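Local coordinates for extracellular solute-binding protein, family 3 (Methylophaga aminisulfidivorans MP, PDB 5SV6) that is of unknown function but has a periplasmic binding protein-like architecture and is probably linked to the methanol dehydrogenase (MDH) system, at residues E64-Q69 and K284-P289; Q69-L74 and R80-V85. All coordinates share one frame; numbering follows the deposited sequence.

How the contacts relate
Both contacts use helix 66-77, and Gln69 belongs to each, but they lie about 14 Å apart between centres. Contact 1 is the deeper: near the start of that helix, Phe66 meets Glu286 and Ile288 from near the C-terminus, and all three are buried. Contact 2, nested in the loop that contact 1 closes, is local and only partly buried, setting the helix against strand 82-87, which follows soon after it. Neither has a direct hydrogen bond across it. Contact 1 puts an aromatic ring beside a methyl and a carboxylate; contact 2 is mostly aliphatic, with a lysine and two waters beside it. The two touch where Asn68 packs on Phe84.

Contact 1 of 2, residues E64-Q69 and K284-P289; sequences EGFENQ and KDEGIP
Phe66 turns its ring to meet Ile288 with one face and comes up beside Glu286 with its CB and CD2 corner. The CD1 methyl at the far end of Ile288 stands 3.9 Å above the ring plane, displaced toward the rim, in a CH-pi contact only 14° off the ring normal, nearest to Phe66 CZ. The two side chains cross at about a right angle. Glu286 approaches obliquely, its carboxylate plane 43° from the ring, with OE1 lying 3.8 Å from Phe66 CB and OE2 equally close to Phe66 CD2. A bend at chi2 (75°) folds the Glu286 chain so that its carboxylate comes beside this corner of the phenylalanine. The buried charge is met by Arg221, which forms a salt bridge with OE2 and would be expected to keep the acid ionised; a water sits 2.6 Å from Glu286 OE1 and only weakly reaches Gln69 OE1. With only an alanine at position 66 the Ile288 methyl would probably lose its aromatic face, and a gap is likely to open beside the Glu286 carboxylate.

Gly65 is the N-cap of helix 66-77, and the Asn68 side chain turns back to accept from its N-H (Gly65 N to Asn68 OD1, 2.9 Å). Gly287, with positive phi, ends the other helix in a Schellman motif that releases the chain toward Ile288. Phe66 and Ile288 both also rest on Leu283 of helix 276-286 and Pro217 of helix 216-224, while Pro289 continues onto strand 230-234.

Contact 2 of 2, residues Q69-L74 and R80-V85; sequences QLAKIL and RELEFV
Leu82 reaches from its strand onto the backbone of helix 66-77, its CD2 methyl lying over the link between Ala71 and Lys72. This is the returning half of a beta-alpha-beta crossover: strand 47-52 leads to the helix, and the chain comes back as strand 82-87, parallel to and paired with 47-52, as in the alpha/beta lobes of periplasmic binding proteins. The short helix and strand segments run roughly antiparallel, at 143°, with their axes 9.1 Å apart at closest approach.

Leu82, whose CB points toward the helix, holds CG anti to its N (chi1 171°) and brings CD2 onto the backbone at Lys72. This methyl comes within 3.8 Å of Lys72 CA and 4.0 Å of Ala71 C, while the other, CD1, faces the Ala71 methyl. That same CD1 also sits 4.2 Å above the plane of the Phe84 ring, over its centre, so the leucine packs against both the helix and the ring. Phe84 itself touches the helix with its far end, CZ lying 3.9 Å from Ala71 CB. Ala71, with only a methyl, meets both residues at close range, and its methyl also touches Met108 of strand 106-111. Phe84 is stacked in turn with Trp86.

Lys72 curls back over Leu82. Bends at chi2, chi3 and chi4 carry its CE past the CD2 methyl and bring NZ to 3.5 Å from Leu82 CB. Asp76, one turn further along the same helix, pairs with the ammonium in a salt bridge. Across to the strand backbone, the ammonium reaches only through water: one water accepts from Lys72 NZ and donates to Arg80 O, and the other accepts from both Lys72 NZ, at 3.1 Å, and Leu82 N, at 2.8 Å.

Contact 1 of 2, residues E64-Q69 and K284-P289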
loop_
_atom_site.group_PDB
_atom_site.type_symbol
_atom_site.label_atom_id
_atom_site.label_comp_id
_atom_site.label_asym_id
_atom_site.label_seq_id
_atom_site.Cartn_x
_atom_site.Cartn_y
_atom_site.Cartn_z
ATOM N N GLU A 64 -8.768 -4.335 -12.978
ATOM C CA GLU A 64 -7.847 -3.329 -13.508
ATOM C C GLU A 64 -6.678 -2.988 -12.567
ATOM O O GLU A 64 -5.754 -2.256 -12.948
ATOM C CB GLU A 64 -8.623 -2.067 -13.874
ATOM C CG GLU A 64 -9.634 -2.299 -14.986
ATOM C CD GLU A 64 -10.557 -1.122 -15.188
ATOM O OE1 GLU A 64 -10.833 -0.395 -14.209
ATOM O OE2 GLU A 64 -11.006 -0.927 -16.337
ATOM N N GLY A 65 -6.704 -3.535 -11.357
ATOM C CA GLY A 65 -5.671 -3.239 -10.380
ATOM C C GLY A 65 -4.422 -4.086 -10.577
ATOM O O GLY A 65 -4.492 -5.144 -11.193
ATOM N N PHE A 66 -3.287 -3.645 -10.038
ATOM C CA PHE A 66 -2.037 -4.393 -10.229
ATOM C C PHE A 66 -2.033 -5.765 -9.548
ATOM O O PHE A 66 -1.431 -6.715 -10.067
ATOM C CB PHE A 66 -0.772 -3.557 -9.913
ATOM C CG PHE A 66 -0.464 -3.390 -8.441
ATOM C CD1 PHE A 66 0.207 -4.379 -7.735
ATOM C CD2 PHE A 66 -0.778 -2.216 -7.789
ATOM C CE1 PHE A 66 0.509 -4.213 -6.400
ATOM C CE2 PHE A 66 -0.483 -2.049 -6.458
ATOM C CZ PHE A 66 0.163 -3.046 -5.758
ATOM N N GLU A 67 -2.716 -5.884 -8.414
ATOM C CA GLU A 67 -2.830 -7.203 -7.768
ATOM C C GLU A 67 -3.748 -8.153 -8.539
ATOM O O GLU A 67 -3.633 -9.383 -8.411
ATOM C CB GLU A 67 -3.286 -7.087 -6.301
ATOM C CG GLU A 67 -2.234 -6.477 -5.350
ATOM C CD GLU A 67 -2.697 -6.453 -3.888
ATOM O OE1 GLU A 67 -3.893 -6.681 -3.613
ATOM O OE2 GLU A 67 -1.854 -6.217 -3.008
ATOM N N ASN A 68 -4.675 -7.601 -9.319
ATOM C CA ASN A 68 -5.524 -8.448 -10.148
ATOM C C ASN A 68 -4.665 -9.124 -11.220
ATOM O O ASN A 68 -4.842 -10.310 -11.531
ATOM C CB ASN A 68 -6.653 -7.643 -10.812
ATOM C CG ASN A 68 -7.552 -6.943 -9.806
ATOM O OD1 ASN A 68 -8.004 -5.818 -10.036
ATOM N ND2 ASN A 68 -7.815 -7.603 -8.688
ATOM N N GLN A 69 -3.737 -8.353 -11.785
ATOM C CA GLN A 69 -2.782 -8.869 -12.754
ATOM C C GLN A 69 -1.897 -9.935 -12.122
ATOM O O GLN A 69 -1.628 -10.968 -12.729
ATOM C CB GLN A 69 -1.876 -7.750 -13.273
ATOM C CG GLN A 69 -2.435 -6.949 -14.413
ATOM C CD GLN A 69 -1.324 -6.368 -15.266
ATOM O OE1 GLN A 69 -1.002 -5.182 -15.162
ATOM N NE2 GLN A 69 -0.708 -7.210 -16.096
ATOM N N LYS A 284 6.984 -3.192 -11.747
ATOM C CA LYS A 284 7.829 -2.146 -12.315
ATOM C C LYS A 284 7.029 -1.289 -13.300
ATOM O O LYS A 284 7.144 -0.065 -13.313
ATOM C CB LYS A 284 9.009 -2.819 -13.020
ATOM C CG LYS A 284 10.134 -1.917 -13.478
ATOM C CD LYS A 284 11.373 -2.782 -13.720
ATOM C CE LYS A 284 12.568 -1.962 -14.182
ATOM N NZ LYS A 284 12.253 -1.207 -15.422
ATOM N N ASP A 285 6.205 -1.938 -14.113
ATOM C CA ASP A 285 5.330 -1.220 -15.037
ATOM C C ASP A 285 4.374 -0.292 -14.301
ATOM O O ASP A 285 4.069 0.809 -14.767
ATOM C CB ASP A 285 4.536 -2.206 -15.879
ATOM C CG ASP A 285 3.513 -1.531 -16.746
ATOM O OD1 ASP A 285 3.906 -1.009 -17.808
ATOM O OD2 ASP A 285 2.319 -1.529 -16.365
ATOM N N GLU A 286 3.903 -0.746 -13.146
ATOM C CA GLU A 286 3.029 0.062 -12.307
ATOM C C GLU A 286 3.734 1.319 -11.779
ATOM O O GLU A 286 3.081 2.310 -11.455
ATOM C CB GLU A 286 2.499 -0.787 -11.142
ATOM C CG GLU A 286 1.555 -0.044 -10.186
ATOM C CD GLU A 286 0.145 0.188 -10.745
ATOM O OE1 GLU A 286 -0.185 -0.325 -11.838
ATOM O OE2 GLU A 286 -0.642 0.884 -10.066
ATOM N N GLY A 287 5.064 1.277 -11.688
ATOM C CA GLY A 287 5.843 2.417 -11.231
ATOM C C GLY A 287 6.293 2.286 -9.786
ATOM O O GLY A 287 6.732 3.255 -9.155
ATOM N N ILE A 288 6.185 1.075 -9.257
ATOM C CA ILE A 288 6.475 0.804 -7.854
ATOM C C ILE A 288 7.974 0.695 -7.629
ATOM O O ILE A 288 8.644 -0.056 -8.339
ATOM C CB ILE A 288 5.823 -0.533 -7.420
ATOM C CG1 ILE A 288 4.296 -0.447 -7.526
ATOM C CG2 ILE A 288 6.267 -0.931 -6.004
ATOM C CD1 ILE A 288 3.592 -1.737 -7.181
ATOM N N PRO A 289 8.509 1.462 -6.658
ATOM C CA PRO A 289 9.918 1.350 -6.269
ATOM C C PRO A 289 10.154 0.026 -5.560
ATOM O O PRO A 289 9.461 -0.315 -4.600
ATOM C CB PRO A 289 10.125 2.522 -5.298
ATOM C CG PRO A 289 8.982 3.437 -5.522
ATOM C CD PRO A 289 7.833 2.573 -5.966
HETATM O O HOH W 1 -0.631 -2.566 -13.152
#

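Contact 2 of 2, residues Q69-L74 and R80-V85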
loop_
_atom_site.group_PDB
_atom_site.type_symbol
_atom_site.label_atom_id
_atom_site.label_comp_id
_atom_site.label_asym_id
_atom_site.label_seq_id
_atom_site.Cartn_x
_atom_site.Cartn_y
_atom_site.Cartn_z
ATOM N N GLN A 69 -3.737 -8.353 -11.785
ATOM C CA GLN A 69 -2.782 -8.869 -12.754
ATOM C C GLN A 69 -1.897 -9.935 -12.122
ATOM O O GLN A 69 -1.628 -10.968 -12.729
ATOM C CB GLN A 69 -1.876 -7.750 -13.273
ATOM C CG GLN A 69 -2.435 -6.949 -14.413
ATOM C CD GLN A 69 -1.324 -6.368 -15.266
ATOM O OE1 GLN A 69 -1.002 -5.182 -15.162
ATOM N NE2 GLN A 69 -0.708 -7.210 -16.096
ATOM N N LEU A 70 -1.428 -9.666 -10.911
ATOM C CA LEU A 70 -0.570 -10.607 -10.202
ATOM C C LEU A 70 -1.298 -11.911 -9.921
ATOM O O LEU A 70 -0.693 -12.978 -9.949
ATOM C CB LEU A 70 -0.076 -9.999 -8.888
ATOM C CG LEU A 70 0.873 -8.811 -9.053
ATOM C CD1 LEU A 70 1.239 -8.216 -7.705
ATOM C CD2 LEU A 70 2.129 -9.226 -9.850
ATOM N N ALA A 71 -2.595 -11.816 -9.644
ATOM C CA ALA A 71 -3.397 -12.996 -9.331
ATOM C C ALA A 71 -3.489 -13.905 -10.555
ATOM O O ALA A 71 -3.435 -15.132 -10.446
ATOM C CB ALA A 71 -4.794 -12.577 -8.871
ATOM N N LYS A 72 -3.633 -13.287 -11.722
ATOM C CA LYS A 72 -3.696 -14.025 -12.984
ATOM C C LYS A 72 -2.376 -14.766 -13.246
ATOM O O LYS A 72 -2.372 -15.961 -13.568
ATOM C CB LYS A 72 -4.102 -13.063 -14.115
ATOM C CG LYS A 72 -3.974 -13.543 -15.574
ATOM C CD LYS A 72 -4.405 -14.971 -15.814
ATOM C CE LYS A 72 -5.798 -15.289 -15.314
ATOM N NZ LYS A 72 -5.712 -16.586 -14.560
ATOM N N ILE A 73 -1.261 -14.067 -13.084
ATOM C CA ILE A 73 0.048 -14.697 -13.178
ATOM C C ILE A 73 0.178 -15.868 -12.199
ATOM O O ILE A 73 0.603 -16.962 -12.579
ATOM C CB ILE A 73 1.171 -13.674 -12.924
ATOM C CG1 ILE A 73 1.195 -12.637 -14.053
ATOM C CG2 ILE A 73 2.509 -14.365 -12.800
ATOM C CD1 ILE A 73 2.162 -11.497 -13.816
ATOM N N LEU A 74 -0.201 -15.647 -10.944
ATOM C CA LEU A 74 -0.075 -16.703 -9.931
ATOM C C LEU A 74 -0.926 -17.934 -10.281
ATOM O O LEU A 74 -0.464 -19.078 -10.168
ATOM C CB LEU A 74 -0.441 -16.163 -8.541
ATOM C CG LEU A 74 -0.354 -17.137 -7.366
ATOM C CD1 LEU A 74 1.065 -17.743 -7.218
ATOM C CD2 LEU A 74 -0.797 -16.439 -6.068
ATOM N N ARG A 80 -3.995 -23.273 -12.431
ATOM C CA ARG A 80 -5.336 -23.265 -11.867
ATOM C C ARG A 80 -6.221 -22.232 -12.548
ATOM O O ARG A 80 -5.734 -21.241 -13.092
ATOM C CB ARG A 80 -5.276 -22.972 -10.371
ATOM C CG ARG A 80 -4.582 -24.045 -9.552
ATOM C CD ARG A 80 -4.467 -23.573 -8.126
ATOM N NE ARG A 80 -3.904 -24.571 -7.228
ATOM C CZ ARG A 80 -4.507 -24.994 -6.127
ATOM N NH1 ARG A 80 -5.701 -24.514 -5.797
ATOM N NH2 ARG A 80 -3.919 -25.892 -5.359
ATOM N N GLU A 81 -7.526 -22.458 -12.502
ATOM C CA GLU A 81 -8.461 -21.452 -12.966
ATOM C C GLU A 81 -8.657 -20.403 -11.876
ATOM O O GLU A 81 -8.979 -20.734 -10.738
ATOM C CB GLU A 81 -9.802 -22.076 -13.336
ATOM C CG GLU A 81 -10.872 -21.033 -13.579
ATOM C CD GLU A 81 -12.103 -21.605 -14.241
ATOM O OE1 GLU A 81 -12.447 -22.770 -13.948
ATOM O OE2 GLU A 81 -12.709 -20.882 -15.066
ATOM N N LEU A 82 -8.462 -19.140 -12.235
ATOM C CA LEU A 82 -8.603 -18.045 -11.289
ATOM C C LEU A 82 -10.068 -17.731 -11.005
ATOM O O LEU A 82 -10.873 -17.534 -11.920
ATOM C CB LEU A 82 -7.860 -16.809 -11.807
ATOM C CG LEU A 82 -8.045 -15.486 -11.072
ATOM C CD1 LEU A 82 -7.634 -15.586 -9.603
ATOM C CD2 LEU A 82 -7.273 -14.394 -11.787
ATOM N N GLU A 83 -10.414 -17.728 -9.723
ATOM C CA GLU A 83 -11.747 -17.353 -9.281
ATOM C C GLU A 83 -11.610 -16.238 -8.243
ATOM O O GLU A 83 -11.109 -16.468 -7.142
ATOM C CB GLU A 83 -12.452 -18.572 -8.662
ATOM C CG GLU A 83 -13.809 -18.288 -8.045
ATOM C CD GLU A 83 -14.453 -19.526 -7.431
ATOM O OE1 GLU A 83 -14.048 -20.658 -7.781
ATOM O OE2 GLU A 83 -15.356 -19.364 -6.583
ATOM N N PHE A 84 -12.053 -15.036 -8.583
ATOM C CA PHE A 84 -12.092 -13.965 -7.600
ATOM C C PHE A 84 -13.305 -14.067 -6.696
ATOM O O PHE A 84 -14.404 -14.372 -7.150
ATOM C CB PHE A 84 -12.122 -12.605 -8.283
ATOM C CG PHE A 84 -10.813 -12.186 -8.859
ATOM C CD1 PHE A 84 -9.760 -11.815 -8.029
ATOM C CD2 PHE A 84 -10.636 -12.121 -10.228
ATOM C CE1 PHE A 84 -8.559 -11.416 -8.561
ATOM C CE2 PHE A 84 -9.435 -11.707 -10.766
ATOM C CZ PHE A 84 -8.386 -11.364 -9.927
ATOM N N VAL A 85 -13.095 -13.791 -5.413
ATOM C CA VAL A 85 -14.185 -13.635 -4.468
ATOM C C VAL A 85 -14.143 -12.192 -4.021
ATOM O O VAL A 85 -13.221 -11.778 -3.324
ATOM C CB VAL A 85 -14.023 -14.567 -3.254
ATOM C CG1 VAL A 85 -15.061 -14.255 -2.195
ATOM C CG2 VAL A 85 -14.106 -16.017 -3.691
HETATM O O HOH W 2 -5.294 -19.617 -15.218
HETATM O O HOH W 3 -8.022 -18.642 -14.959
#